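Sensory box/GGDEF family protein (Caulobacter crescentus, PDB 4YME) probably takes part in cyclic di-GMP turnover at the cell membrane, this chain being the GGDEF (diguanylate cyclase-type) domain of a longer sensory protein. Local coordinates at residues A[34-39]-A[84-89]; A[128-133]-A[143-148]. All blocks are in the same frame, centred on the assembly; numbering follows the deposited sequence.

Contact 1: A[34-39]-A[84-89]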
loop_
_atom_site.group_PDB
_atom_site.type_symbol
_atom_site.label_atom_id
_atom_site.label_comp_id
_atom_site.label_asym_id
_atom_site.label_seq_id
_atom_site.Cartn_x
_atom_site.Cartn_y
_atom_site.Cartn_z
ATOM N N LEU A 34 13.194 3.884 6.070
ATOM C CA LEU A 34 11.995 3.079 6.186
ATOM C C LEU A 34 10.772 3.993 6.099
ATOM O O LEU A 34 10.676 4.969 6.847
ATOM C CB LEU A 34 11.998 2.355 7.525
ATOM C CG LEU A 34 10.755 1.595 7.947
ATOM C CD1 LEU A 34 10.497 0.536 7.013
ATOM C CD2 LEU A 34 10.943 1.115 9.449
ATOM N N ALA A 35 9.864 3.653 5.203
ATOM C CA ALA A 35 8.603 4.403 4.973
ATOM C C ALA A 35 7.438 3.452 4.894
ATOM O O ALA A 35 7.599 2.289 4.423
ATOM C CB ALA A 35 8.655 5.188 3.693
ATOM N N VAL A 36 6.288 3.906 5.360
ATOM C CA VAL A 36 5.039 3.136 5.288
ATOM C C VAL A 36 4.076 3.935 4.453
ATOM O O VAL A 36 3.781 5.087 4.772
ATOM C CB VAL A 36 4.486 2.837 6.668
ATOM C CG1 VAL A 36 3.151 2.152 6.627
ATOM C CG2 VAL A 36 5.590 2.042 7.490
ATOM N N ILE A 37 3.511 3.284 3.450
ATOM C CA ILE A 37 2.629 3.880 2.486
ATOM C C ILE A 37 1.299 3.196 2.557
ATOM O O ILE A 37 1.221 1.995 2.287
ATOM C CB ILE A 37 3.195 3.804 1.084
ATOM C CG1 ILE A 37 4.563 4.468 1.012
ATOM C CG2 ILE A 37 2.243 4.434 0.097
ATOM C CD1 ILE A 37 5.367 4.237 -0.219
ATOM N N CYS A 38 0.261 3.934 2.906
ATOM C CA CYS A 38 -1.099 3.421 2.926
ATOM C C CYS A 38 -1.835 3.845 1.654
ATOM O O CYS A 38 -1.793 5.009 1.275
ATOM C CB CYS A 38 -1.775 3.960 4.190
ATOM S SG CYS A 38 -3.432 3.357 4.556
ATOM N N ILE A 39 -2.505 2.897 1.002
ATOM C CA ILE A 39 -3.073 3.110 -0.320
ATOM C C ILE A 39 -4.507 2.670 -0.335
ATOM O O ILE A 39 -4.839 1.645 0.265
ATOM C CB ILE A 39 -2.363 2.218 -1.353
ATOM C CG1 ILE A 39 -0.872 2.518 -1.408
ATOM C CG2 ILE A 39 -3.032 2.289 -2.736
ATOM C CD1 ILE A 39 -0.015 1.444 -2.073
ATOM N N GLU A 84 -7.809 -1.416 1.153
ATOM C CA GLU A 84 -6.718 -0.772 1.868
ATOM C C GLU A 84 -5.451 -1.619 1.774
ATOM O O GLU A 84 -5.428 -2.762 2.249
ATOM C CB GLU A 84 -7.105 -0.660 3.309
ATOM C CG GLU A 84 -8.151 0.397 3.589
ATOM C CD GLU A 84 -8.046 0.706 5.046
ATOM O OE1 GLU A 84 -7.077 1.405 5.429
ATOM O OE2 GLU A 84 -8.848 0.114 5.783
ATOM N N PHE A 85 -4.442 -1.070 1.146
ATOM C CA PHE A 85 -3.160 -1.744 0.956
ATOM C C PHE A 85 -2.075 -0.971 1.670
ATOM O O PHE A 85 -2.218 0.244 1.953
ATOM C CB PHE A 85 -2.841 -1.831 -0.500
ATOM C CG PHE A 85 -3.811 -2.691 -1.299
ATOM C CD1 PHE A 85 -4.990 -2.200 -1.780
ATOM C CD2 PHE A 85 -3.464 -4.006 -1.610
ATOM C CE1 PHE A 85 -5.839 -2.997 -2.544
ATOM C CE2 PHE A 85 -4.305 -4.805 -2.362
ATOM C CZ PHE A 85 -5.526 -4.299 -2.833
ATOM N N ILE A 86 -0.975 -1.656 2.006
ATOM C CA ILE A 86 0.170 -1.025 2.618
ATOM C C ILE A 86 1.408 -1.488 1.894
ATOM O O ILE A 86 1.576 -2.698 1.609
ATOM C CB ILE A 86 0.312 -1.402 4.096
ATOM C CG1 ILE A 86 -0.878 -0.962 4.896
ATOM C CG2 ILE A 86 1.649 -0.911 4.677
ATOM C CD1 ILE A 86 -0.822 0.385 5.311
ATOM N N VAL A 87 2.313 -0.555 1.619
ATOM C CA VAL A 87 3.644 -0.888 1.131
ATOM C C VAL A 87 4.643 -0.373 2.123
ATOM O O VAL A 87 4.568 0.777 2.584
ATOM C CB VAL A 87 3.920 -0.275 -0.260
ATOM C CG1 VAL A 87 5.370 -0.420 -0.613
ATOM C CG2 VAL A 87 2.984 -0.884 -1.310
ATOM N N VAL A 88 5.569 -1.237 2.517
ATOM C CA VAL A 88 6.696 -0.855 3.346
ATOM C C VAL A 88 7.943 -0.818 2.508
ATOM O O VAL A 88 8.323 -1.816 1.907
ATOM C CB VAL A 88 6.850 -1.795 4.567
ATOM C CG1 VAL A 88 8.091 -1.414 5.365
ATOM C CG2 VAL A 88 5.605 -1.835 5.417
ATOM N N GLN A 89 8.565 0.367 2.463
ATOM C CA GLN A 89 9.763 0.597 1.660
ATOM C C GLN A 89 10.981 0.659 2.578
ATOM O O GLN A 89 11.038 1.455 3.492
ATOM C CB GLN A 89 9.642 1.947 0.956
ATOM C CG GLN A 89 10.852 2.204 0.090
ATOM C CD GLN A 89 10.919 3.675 -0.347
ATOM O OE1 GLN A 89 10.729 4.605 0.471
ATOM N NE2 GLN A 89 11.193 3.871 -1.593
#

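Contact 2: A[128-133]-A[143-148]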
loop_
_atom_site.group_PDB
_atom_site.type_symbol
_atom_site.label_atom_id
_atom_site.label_comp_id
_atom_site.label_asym_id
_atom_site.label_seq_id
_atom_site.Cartn_x
_atom_site.Cartn_y
_atom_site.Cartn_z
ATOM N N GLY A 128 -1.084 7.812 1.421
ATOM C CA GLY A 128 -0.465 8.582 2.496
ATOM C C GLY A 128 0.821 7.944 2.903
ATOM O O GLY A 128 0.910 6.692 2.912
ATOM N N VAL A 129 1.776 8.732 3.324
ATOM C CA VAL A 129 3.120 8.283 3.623
ATOM C C VAL A 129 3.497 8.670 5.041
ATOM O O VAL A 129 3.374 9.851 5.429
ATOM C CB VAL A 129 4.152 8.896 2.658
ATOM C CG1 VAL A 129 5.592 8.394 2.996
ATOM C CG2 VAL A 129 3.814 8.548 1.231
ATOM N N SER A 130 4.046 7.726 5.785
ATOM C CA SER A 130 4.679 7.971 7.073
ATOM C C SER A 130 6.119 7.533 7.037
ATOM O O SER A 130 6.462 6.474 6.479
ATOM C CB SER A 130 3.957 7.229 8.175
ATOM O OG SER A 130 2.588 7.533 8.116
ATOM N N LEU A 131 7.024 8.322 7.641
ATOM C CA LEU A 131 8.451 8.053 7.628
ATOM C C LEU A 131 8.938 7.736 9.021
ATOM O O LEU A 131 8.545 8.383 10.007
ATOM C CB LEU A 131 9.195 9.310 7.120
ATOM C CG LEU A 131 8.780 9.853 5.753
ATOM C CD1 LEU A 131 9.509 11.181 5.412
ATOM C CD2 LEU A 131 9.000 8.799 4.729
ATOM N N TYR A 132 9.762 6.709 9.150
ATOM C CA TYR A 132 10.441 6.391 10.385
ATOM C C TYR A 132 11.692 7.309 10.538
ATOM O O TYR A 132 12.388 7.515 9.548
ATOM C CB TYR A 132 10.899 4.918 10.350
ATOM C CG TYR A 132 11.715 4.503 11.554
ATOM C CD1 TYR A 132 11.089 4.099 12.740
ATOM C CD2 TYR A 132 13.097 4.496 11.521
ATOM C CE1 TYR A 132 11.825 3.745 13.847
ATOM C CE2 TYR A 132 13.831 4.170 12.646
ATOM C CZ TYR A 132 13.188 3.799 13.806
ATOM O OH TYR A 132 13.928 3.427 14.913
ATOM N N PRO A 133 11.942 7.868 11.732
ATOM C CA PRO A 133 11.174 7.748 12.957
ATOM C C PRO A 133 10.239 8.933 13.258
ATOM O O PRO A 133 9.515 8.886 14.243
ATOM C CB PRO A 133 12.277 7.729 14.035
ATOM C CG PRO A 133 13.277 8.595 13.484
ATOM C CD PRO A 133 13.299 8.380 12.004
HETATM N N MSE A 143 1.757 2.741 11.264
HETATM C CA MSE A 143 0.470 2.281 10.654
HETATM C C MSE A 143 -0.577 3.322 10.766
HETATM O O MSE A 143 -1.301 3.672 9.782
HETATM C CB MSE A 143 -0.105 1.102 11.451
HETATM C CG MSE A 143 0.521 -0.164 11.165
HETATM SE SE MSE A 143 0.663 -0.223 9.258
HETATM C CE MSE A 143 -1.052 -1.005 8.882
ATOM N N ALA A 144 -0.762 3.775 12.010
ATOM C CA ALA A 144 -1.810 4.741 12.341
ATOM C C ALA A 144 -1.569 6.062 11.652
ATOM O O ALA A 144 -2.503 6.678 11.105
ATOM C CB ALA A 144 -1.899 4.956 13.812
ATOM N N ASN A 145 -0.331 6.527 11.703
ATOM C CA ASN A 145 0.069 7.815 11.110
ATOM C C ASN A 145 -0.081 7.759 9.603
ATOM O O ASN A 145 -0.461 8.762 8.974
ATOM C CB ASN A 145 1.516 8.148 11.404
ATOM C CG ASN A 145 1.871 9.523 10.933
ATOM O OD1 ASN A 145 2.308 9.712 9.796
ATOM N ND2 ASN A 145 1.626 10.503 11.772
ATOM N N ALA A 146 0.188 6.602 8.994
ATOM C CA ALA A 146 0.045 6.512 7.524
ATOM C C ALA A 146 -1.415 6.544 7.144
ATOM O O ALA A 146 -1.755 7.093 6.107
ATOM C CB ALA A 146 0.732 5.251 6.971
ATOM N N ASP A 147 -2.270 5.987 7.980
ATOM C CA ASP A 147 -3.719 6.000 7.718
ATOM C C ASP A 147 -4.263 7.441 7.853
ATOM O O ASP A 147 -5.113 7.899 7.041
ATOM C CB ASP A 147 -4.383 5.050 8.720
ATOM C CG ASP A 147 -5.818 4.716 8.369
ATOM O OD1 ASP A 147 -6.062 4.283 7.199
ATOM O OD2 ASP A 147 -6.672 4.819 9.288
HETATM N N MSE A 148 -3.782 8.184 8.842
HETATM C CA MSE A 148 -4.117 9.577 8.989
HETATM C C MSE A 148 -3.628 10.374 7.763
HETATM O O MSE A 148 -4.350 11.252 7.236
HETATM C CB MSE A 148 -3.524 10.126 10.261
HETATM C CG MSE A 148 -3.857 11.449 10.573
HETATM SE SE MSE A 148 -3.580 11.938 12.476
HETATM C CE MSE A 148 -1.681 11.730 12.510
HETATM O O HOH W 1 2.672 11.349 7.617
#

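Contact 1: A[34-39]-A[84-89]
Ala35, Ile37 and Ile39 pair with Gln89, Val87 and Phe85 as antiparallel hydrogen-bonded pairs, the two strand axes running 160° apart in direction and 4.6 Å from each other. Each pair exchanges two backbone bonds, six in all, of which Phe85 N to Ile39 O is the straightest at 174°. The non-hydrogen-bonded pairs Val36-Val88 and Cys38-Ile86 lie between them, and their side chains occupy the other face of the sheet. On that face Ile86 turns CD1 back toward the partner strand (chi2 -83°), leaving this methyl 3.9 Å from Cys38 CB, while its other branch, CG2, lies 3.9 Å from Val36 CG1. Closer still, Leu34 CD1 meets Val88 CG1 at 3.5 Å. Helices 13-30 and 139-156 pack over this layer, through Leu20 on Val36 and Met143 on Ile86. The face carrying Ile37 and Val87 is largely apolar: Ile39 reaches diagonally to put CD1 3.9 Å from Val87 CG2, and its CB sits 4.2 Å from Phe85 CB, beyond which the ring leads away from the partner strand. Gln89 is the polar member of this face. Its chain is extended beyond CG, with OE1 3.9 Å from the Ala35 methyl CB and NE2 bonded to the carbonyl of Val98 at helix 95-109, so that the buried amide nitrogen is satisfied. Glu84 and Phe85 are the last two residues of the GGDEF signature, and this pairing joins the strand leaving the signature hairpin to a central strand of the ferredoxin-like sheet that characterises GGDEF domains.

Contact 2: A[128-133]-A[143-148]
Ser130 meets Asn145 and Ala146 where strand 128-131 packs against helix 143-148, their axes approaching to 6.4 Å with directions 145° apart. The tight part is built around the serine hydroxyl. With OG anti to its own carbonyl carbon (chi1 -52°), the group is directed at the helix and donates to Asn145 OD1 at 2.8 Å, meeting a lone pair in the plane of the amide carbonyl (C=O...donor angle 118°). Ala146 CB lies beside the same hydroxyl, 3.2 Å from OG; Ala146 N is nearer still, but the angle is too poor for a hydrogen bond. Two residues earlier in the strand, Gly128 has no side chain, and its CA lies 4.1 Å from Ala146 O. The methyl of Ala146 also touches Val36 of the neighbouring strand, while Asp135 of the connecting loop packs on both Ser130 and Asn145. The looser side begins where Val129 O and Asn145 OD1, both acceptors, stand 4.5 Å apart. A water joins them, donating to Val129 O at 2.7 Å and to Asn145 OD1 at 2.7 Å, beside an asparagine that is itself partly exposed. Both Ser130 and Asn145 are modelled in two conformers, and the geometry given here is that of one conformer of each. The chemistry is that of a small polar junction within close strand-to-helix packing: one amide oxygen accepts from a hydroxyl and from a water, so the asparagine joins the helix to the strand both directly and through solvent.

From the N terminus, strand 33-41 is laid down first, and contact 1 closes when strand 84-91 returns beside it, enclosing 44 residues that include helices 44-51 and 53-70 and strand 76-81. Contact 2 opens later and closes a much shorter loop of nine residues, bringing helix 139-156 back over the strand just completed. The two loops are therefore in series, neither nested nor crossed. They meet through strand 33-41, which lies between 84-91 and 125-131: Val36 N to Ser130 O and Cys38 N to Gly128 O probably bond across the second boundary. Together they tie the sheet, from the signature hairpin to the outer strand 125-131, to the C-terminal helix.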